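Local coordinates for acetyltransferase (Thermoplasma acidophilum, PDB 3NE7), which transfers the acetyl group of acetyl-coenzyme A to polyamines such as spermidine, releasing coenzyme A and protecting against polyamine toxicity, at the coenzyme A site. Sequence-based numbering; all coordinates share one arbitrary frame.

The coenzyme A site. Residues 23, 26-28, 92-94, 99-105, 131, 133-134, 136-138, 140. With COA (coenzyme A), chain B; NI (nickel (II) ion), chain C.
The pyrophosphate-binding loop of the GNAT fold, running from Thr99 into the N-terminus of helix 103-117, cradles the coenzyme A diphosphate with backbone N-H groups. His100 N gives a nearly straight hydrogen bond to the beta-phosphate oxygen O4A (171° at H), Gly104 N hydrogen-bonds O5A of the same phosphate, and Lys102 N hydrogen-bonds O1A of the alpha-phosphate. The helix start probably helps offset the negative charge, and a water held by Lys101 N and Ile103 N hydrogen-bonds O5A as well. The pantetheine runs on beside strand 86-94 as if it were another strand: its amide N4P donates to Leu92 O at 2.8 Å, almost end-on to the carbonyl, and Leu94 N donates to the carbonyl O9P. From the opposite side Asn131 extends its side chain, CG anti to the backbone N (chi1 179°), so that ND2 hydrogen-bonds the carbonyl O5P at 2.9 Å in the plane of its own amide. Gly134 N hydrogen-bonds Asn131 OD1 from above the carbonyl plane and helps fix that amide's rotation.

Phe137 lays one face under the pantetheine methylene CCP, which sits off-centre toward the rim, with CD2 3.3 Å from CCP. Val133 puts CG1 over the five-membered ring of the adenine, whose amino group N6A donates to Thr99 OG1. At the thiol end, Tyr93 OH lies 3.3 Å from coenzyme A S1P. That hydroxyl is hydrogen-bonded to Tyr28 OH. The likely general acid Tyr138 brings OH within 3.5 Å of C3P, alongside the cysteamine arm.

At the ribose, Ser136 OG hydrogen-bonds the 2'-hydroxyl O2B at 2.6 Å and donates to Val133 O. The long, straightened chain of Lys140 lets NZ hydrogen-bond O2B, the 3'-ester oxygen O3B and the 3'-phosphate oxygen O9A, the last also a salt bridge. A partly occupied nickel, perhaps acquired during purification, bridges 3'-phosphate O8A at 1.9 Å and His100 NE2 at 2.0 Å.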
loop_
_atom_site.group_PDB
_atom_site.type_symbol
_atom_site.label_atom_id
_atom_site.label_comp_id
_atom_site.label_asym_id
_atom_site.label_seq_id
_atom_site.Cartn_x
_atom_site.Cartn_y
_atom_site.Cartn_z
ATOM N N SER A 23 0.811 -9.870 -5.870
ATOM C CA SER A 23 0.543 -9.788 -4.438
ATOM C C SER A 23 -0.927 -10.068 -4.150
ATOM O O SER A 23 -1.270 -10.841 -3.264
ATOM C CB SER A 23 0.973 -8.429 -3.912
ATOM O OG SER A 23 1.067 -8.397 -2.504
ATOM N N TRP A 26 -1.883 -13.830 -4.310
ATOM C CA TRP A 26 -1.399 -14.538 -3.140
ATOM C C TRP A 26 -2.168 -14.163 -1.876
ATOM O O TRP A 26 -2.574 -15.022 -1.109
ATOM C CB TRP A 26 0.083 -14.171 -2.967
ATOM C CG TRP A 26 0.775 -14.841 -1.874
ATOM C CD1 TRP A 26 1.169 -16.142 -1.836
ATOM C CD2 TRP A 26 1.231 -14.241 -0.661
ATOM N NE1 TRP A 26 1.829 -16.404 -0.646
ATOM C CE2 TRP A 26 1.895 -15.251 0.085
ATOM C CE3 TRP A 26 1.153 -12.956 -0.132
ATOM C CZ2 TRP A 26 2.438 -15.021 1.348
ATOM C CZ3 TRP A 26 1.726 -12.711 1.117
ATOM C CH2 TRP A 26 2.355 -13.757 1.851
ATOM N N THR A 27 -2.336 -12.861 -1.658
ATOM C CA THR A 27 -2.949 -12.353 -0.437
ATOM C C THR A 27 -4.416 -12.834 -0.283
ATOM O O THR A 27 -4.859 -13.191 0.811
ATOM C CB THR A 27 -2.952 -10.787 -0.470
ATOM O OG1 THR A 27 -1.603 -10.317 -0.564
ATOM C CG2 THR A 27 -3.603 -10.188 0.739
ATOM N N TYR A 28 -5.153 -12.840 -1.377
ATOM C CA TYR A 28 -6.596 -13.122 -1.324
ATOM C C TYR A 28 -6.968 -14.517 -1.790
ATOM O O TYR A 28 -8.132 -14.771 -2.022
ATOM C CB TYR A 28 -7.370 -12.059 -2.103
ATOM C CG TYR A 28 -7.126 -10.690 -1.516
ATOM C CD1 TYR A 28 -7.636 -10.338 -0.274
ATOM C CD2 TYR A 28 -6.336 -9.785 -2.164
ATOM C CE1 TYR A 28 -7.384 -9.084 0.281
ATOM C CE2 TYR A 28 -6.073 -8.554 -1.632
ATOM C CZ TYR A 28 -6.588 -8.190 -0.401
ATOM O OH TYR A 28 -6.265 -6.917 0.105
ATOM N N LEU A 92 -0.630 -1.383 0.327
ATOM C CA LEU A 92 0.681 -1.789 0.718
ATOM C C LEU A 92 0.794 -3.252 0.305
ATOM O O LEU A 92 0.162 -4.120 0.905
ATOM C CB LEU A 92 0.838 -1.631 2.229
ATOM C CG LEU A 92 2.142 -2.052 2.890
ATOM C CD1 LEU A 92 3.365 -1.445 2.212
ATOM C CD2 LEU A 92 2.109 -1.722 4.400
ATOM N N TYR A 93 1.582 -3.513 -0.736
ATOM C CA TYR A 93 1.678 -4.833 -1.313
ATOM C C TYR A 93 3.133 -5.068 -1.678
ATOM O O TYR A 93 3.787 -4.177 -2.275
ATOM C CB TYR A 93 0.770 -4.957 -2.573
ATOM C CG TYR A 93 -0.725 -4.901 -2.266
ATOM C CD1 TYR A 93 -1.419 -6.026 -1.833
ATOM C CD2 TYR A 93 -1.433 -3.707 -2.342
ATOM C CE1 TYR A 93 -2.778 -5.963 -1.509
ATOM C CE2 TYR A 93 -2.799 -3.639 -2.033
ATOM C CZ TYR A 93 -3.454 -4.761 -1.608
ATOM O OH TYR A 93 -4.797 -4.687 -1.271
ATOM N N LEU A 94 3.626 -6.273 -1.375
ATOM C CA LEU A 94 4.954 -6.712 -1.781
ATOM C C LEU A 94 4.787 -7.942 -2.641
ATOM O O LEU A 94 3.821 -8.648 -2.461
ATOM C CB LEU A 94 5.786 -7.115 -0.559
ATOM C CG LEU A 94 5.996 -6.117 0.587
ATOM C CD1 LEU A 94 6.987 -6.715 1.646
ATOM C CD2 LEU A 94 6.513 -4.787 0.093
ATOM N N THR A 99 8.222 -10.894 1.037
ATOM C CA THR A 99 7.594 -10.638 2.310
ATOM C C THR A 99 8.442 -11.164 3.467
ATOM O O THR A 99 9.332 -11.959 3.263
ATOM C CB THR A 99 6.170 -11.229 2.399
ATOM O OG1 THR A 99 6.228 -12.656 2.226
ATOM C CG2 THR A 99 5.258 -10.574 1.353
ATOM N N HIS A 100 8.160 -10.663 4.679
ATOM C CA HIS A 100 8.742 -11.145 5.946
ATOM C C HIS A 100 10.236 -10.821 6.010
ATOM O O HIS A 100 11.011 -11.501 6.664
ATOM C CB HIS A 100 8.471 -12.645 6.131
ATOM C CG HIS A 100 8.388 -13.113 7.569
ATOM N ND1 HIS A 100 9.459 -13.100 8.437
ATOM C CD2 HIS A 100 7.358 -13.666 8.259
ATOM C CE1 HIS A 100 9.082 -13.584 9.608
ATOM N NE2 HIS A 100 7.820 -13.958 9.513
ATOM N N LYS A 101 10.649 -9.748 5.348
ATOM C CA LYS A 101 12.037 -9.298 5.450
ATOM C C LYS A 101 12.088 -7.829 5.858
ATOM O O LYS A 101 13.111 -7.185 5.716
ATOM C CB LYS A 101 12.765 -9.526 4.135
ATOM C CG LYS A 101 12.736 -10.998 3.655
ATOM C CD LYS A 101 13.056 -11.150 2.155
ATOM C CE LYS A 101 12.717 -12.562 1.605
ATOM N NZ LYS A 101 13.753 -13.645 1.938
ATOM N N LYS A 102 10.965 -7.329 6.377
ATOM C CA LYS A 102 10.839 -5.951 6.884
ATOM C C LYS A 102 10.838 -4.885 5.809
ATOM O O LYS A 102 11.022 -3.701 6.089
ATOM C CB LYS A 102 11.886 -5.656 7.969
ATOM C CG LYS A 102 11.638 -6.487 9.223
ATOM C CD LYS A 102 12.734 -6.357 10.223
ATOM C CE LYS A 102 12.700 -7.536 11.209
ATOM N NZ LYS A 102 11.266 -7.863 11.460
ATOM N N ILE A 103 10.603 -5.271 4.572
ATOM C CA ILE A 103 10.495 -4.272 3.506
ATOM C C ILE A 103 9.193 -3.477 3.660
ATOM O O ILE A 103 9.163 -2.254 3.455
ATOM C CB ILE A 103 10.595 -4.915 2.121
ATOM C CG1 ILE A 103 12.011 -5.539 1.954
ATOM C CG2 ILE A 103 10.309 -3.856 1.018
ATOM C CD1 ILE A 103 12.196 -6.472 0.773
ATOM N N GLY A 104 8.122 -4.141 4.083
ATOM C CA GLY A 104 6.874 -3.440 4.309
ATOM C C GLY A 104 6.925 -2.515 5.502
ATOM O O GLY A 104 6.331 -1.435 5.486
ATOM N N LYS A 105 7.625 -2.934 6.547
ATOM C CA LYS A 105 7.823 -2.092 7.705
ATOM C C LYS A 105 8.555 -0.842 7.282
ATOM O O LYS A 105 8.183 0.259 7.672
ATOM C CB LYS A 105 8.609 -2.841 8.787
ATOM C CG LYS A 105 8.712 -2.117 10.133
ATOM C CD LYS A 105 9.634 -2.896 11.080
ATOM C CE LYS A 105 9.391 -2.516 12.546
ATOM N NZ LYS A 105 8.100 -3.136 13.042
ATOM N N ASN A 131 -7.706 -11.448 6.129
ATOM C CA ASN A 131 -6.309 -11.288 5.758
ATOM C C ASN A 131 -5.396 -11.219 6.975
ATOM O O ASN A 131 -4.999 -10.146 7.426
ATOM C CB ASN A 131 -6.118 -10.083 4.853
ATOM C CG ASN A 131 -4.684 -9.869 4.476
ATOM O OD1 ASN A 131 -3.822 -10.709 4.748
ATOM N ND2 ASN A 131 -4.408 -8.731 3.883
ATOM N N VAL A 133 -2.293 -12.059 7.306
ATOM C CA VAL A 133 -0.925 -11.625 6.995
ATOM C C VAL A 133 -0.851 -10.112 7.219
ATOM O O VAL A 133 -0.087 -9.629 8.041
ATOM C CB VAL A 133 -0.501 -12.027 5.534
ATOM C CG1 VAL A 133 0.787 -11.375 5.134
ATOM C CG2 VAL A 133 -0.381 -13.633 5.368
ATOM N N GLY A 134 -1.691 -9.369 6.508
ATOM C CA GLY A 134 -1.729 -7.939 6.689
ATOM C C GLY A 134 -2.163 -7.466 8.054
ATOM O O GLY A 134 -1.552 -6.561 8.625
ATOM N N SER A 136 -2.069 -8.933 10.990
ATOM C CA SER A 136 -1.036 -9.187 12.004
ATOM C C SER A 136 0.133 -8.220 11.810
ATOM O O SER A 136 0.692 -7.677 12.765
ATOM C CB SER A 136 -0.579 -10.662 11.955
ATOM O OG SER A 136 0.125 -10.918 10.748
ATOM N N PHE A 137 0.500 -7.951 10.570
ATOM C CA PHE A 137 1.558 -6.967 10.345
ATOM C C PHE A 137 1.195 -5.588 10.920
ATOM O O PHE A 137 2.051 -4.905 11.555
ATOM C CB PHE A 137 1.876 -6.877 8.868
ATOM C CG PHE A 137 2.646 -5.631 8.469
ATOM C CD1 PHE A 137 1.970 -4.509 7.980
ATOM C CD2 PHE A 137 4.040 -5.594 8.572
ATOM C CE1 PHE A 137 2.660 -3.368 7.581
ATOM C CE2 PHE A 137 4.756 -4.464 8.165
ATOM C CZ PHE A 137 4.077 -3.343 7.663
ATOM N N TYR A 138 -0.065 -5.187 10.707
ATOM C CA TYR A 138 -0.541 -3.912 11.221
ATOM C C TYR A 138 -0.552 -3.793 12.723
ATOM O O TYR A 138 -0.094 -2.783 13.250
ATOM C CB TYR A 138 -1.921 -3.567 10.657
ATOM C CG TYR A 138 -1.846 -3.215 9.188
ATOM C CD1 TYR A 138 -0.853 -2.385 8.708
ATOM C CD2 TYR A 138 -2.763 -3.732 8.274
ATOM C CE1 TYR A 138 -0.785 -2.042 7.335
ATOM C CE2 TYR A 138 -2.699 -3.404 6.924
ATOM C CZ TYR A 138 -1.704 -2.559 6.458
ATOM O OH TYR A 138 -1.633 -2.202 5.103
ATOM N N LYS A 140 1.263 -5.468 14.744
ATOM C CA LYS A 140 2.665 -5.509 15.171
ATOM C C LYS A 140 3.358 -4.207 14.897
ATOM O O LYS A 140 4.444 -4.035 15.359
ATOM C CB LYS A 140 3.439 -6.698 14.543
ATOM C CG LYS A 140 3.096 -8.055 15.190
ATOM C CD LYS A 140 3.366 -9.255 14.286
ATOM C CE LYS A 140 2.774 -10.540 14.836
ATOM N NZ LYS A 140 3.142 -11.725 13.996
HETATM N N1A COA B . 3.344 -15.146 5.955
HETATM C C2A COA B . 2.701 -14.914 7.125
HETATM N N3A COA B . 2.835 -13.751 7.808
HETATM C C4A COA B . 3.645 -12.767 7.313
HETATM C C5A COA B . 4.354 -13.018 6.038
HETATM C C6A COA B . 4.173 -14.222 5.401
HETATM N N6A COA B . 4.812 -14.468 4.238
HETATM N N7A COA B . 5.053 -11.915 5.768
HETATM C C8A COA B . 4.843 -11.029 6.771
HETATM N N9A COA B . 4.003 -11.519 7.695
HETATM C C1B COA B . 3.522 -10.775 8.883
HETATM C C2B COA B . 3.651 -11.533 10.197
HETATM O O2B COA B . 2.645 -11.061 11.117
HETATM C C3B COA B . 5.084 -11.182 10.562
HETATM O O3B COA B . 5.437 -11.294 11.911
HETATM P P3B COA B . 6.106 -12.634 12.499
HETATM O O7A COA B . 7.617 -12.501 12.318
HETATM O O8A COA B . 5.482 -13.785 11.778
HETATM O O9A COA B . 5.692 -12.522 13.920
HETATM C C4B COA B . 5.240 -9.757 10.084
HETATM O O4B COA B . 4.287 -9.579 9.040
HETATM C C5B COA B . 6.654 -9.487 9.570
HETATM O O5B COA B . 6.782 -8.078 9.323
HETATM P P1A COA B . 7.554 -7.500 8.079
HETATM O O1A COA B . 8.687 -8.412 7.688
HETATM O O2A COA B . 7.821 -6.094 8.459
HETATM O O3A COA B . 6.389 -7.575 6.973
HETATM P P2A COA B . 6.518 -7.393 5.377
HETATM O O4A COA B . 6.171 -8.750 4.751
HETATM O O5A COA B . 7.855 -6.752 5.018
HETATM O O6A COA B . 5.302 -6.420 4.997
HETATM C CBP COA B . 3.003 -6.848 4.292
HETATM C CCP COA B . 3.959 -6.753 5.449
HETATM C CDP COA B . 1.553 -6.985 4.799
HETATM C CEP COA B . 3.111 -5.584 3.492
HETATM C CAP COA B . 3.469 -7.969 3.346
HETATM O OAP COA B . 3.580 -9.185 4.088
HETATM C C9P COA B . 2.511 -8.111 2.167
HETATM O O9P COA B . 2.696 -7.454 1.146
HETATM N N8P COA B . 1.468 -8.921 2.303
HETATM C C7P COA B . 0.437 -9.202 1.298
HETATM C C6P COA B . -0.466 -7.991 1.016
HETATM C C5P COA B . -1.175 -7.467 2.252
HETATM O O5P COA B . -1.694 -8.239 3.070
HETATM N N4P COA B . -1.178 -6.142 2.360
HETATM C C3P COA B . -1.669 -5.210 3.375
HETATM C C2P COA B . -3.180 -5.321 3.474
HETATM S S1P COA B . -3.960 -4.737 1.961
HETATM NI NI NI C . 6.581 -14.948 10.750
HETATM O O HOH W 1 10.191 -9.723 9.441
HETATM O O HOH W 2 9.733 -7.871 3.499
HETATM O O HOH W 3 0.665 -13.897 9.465
#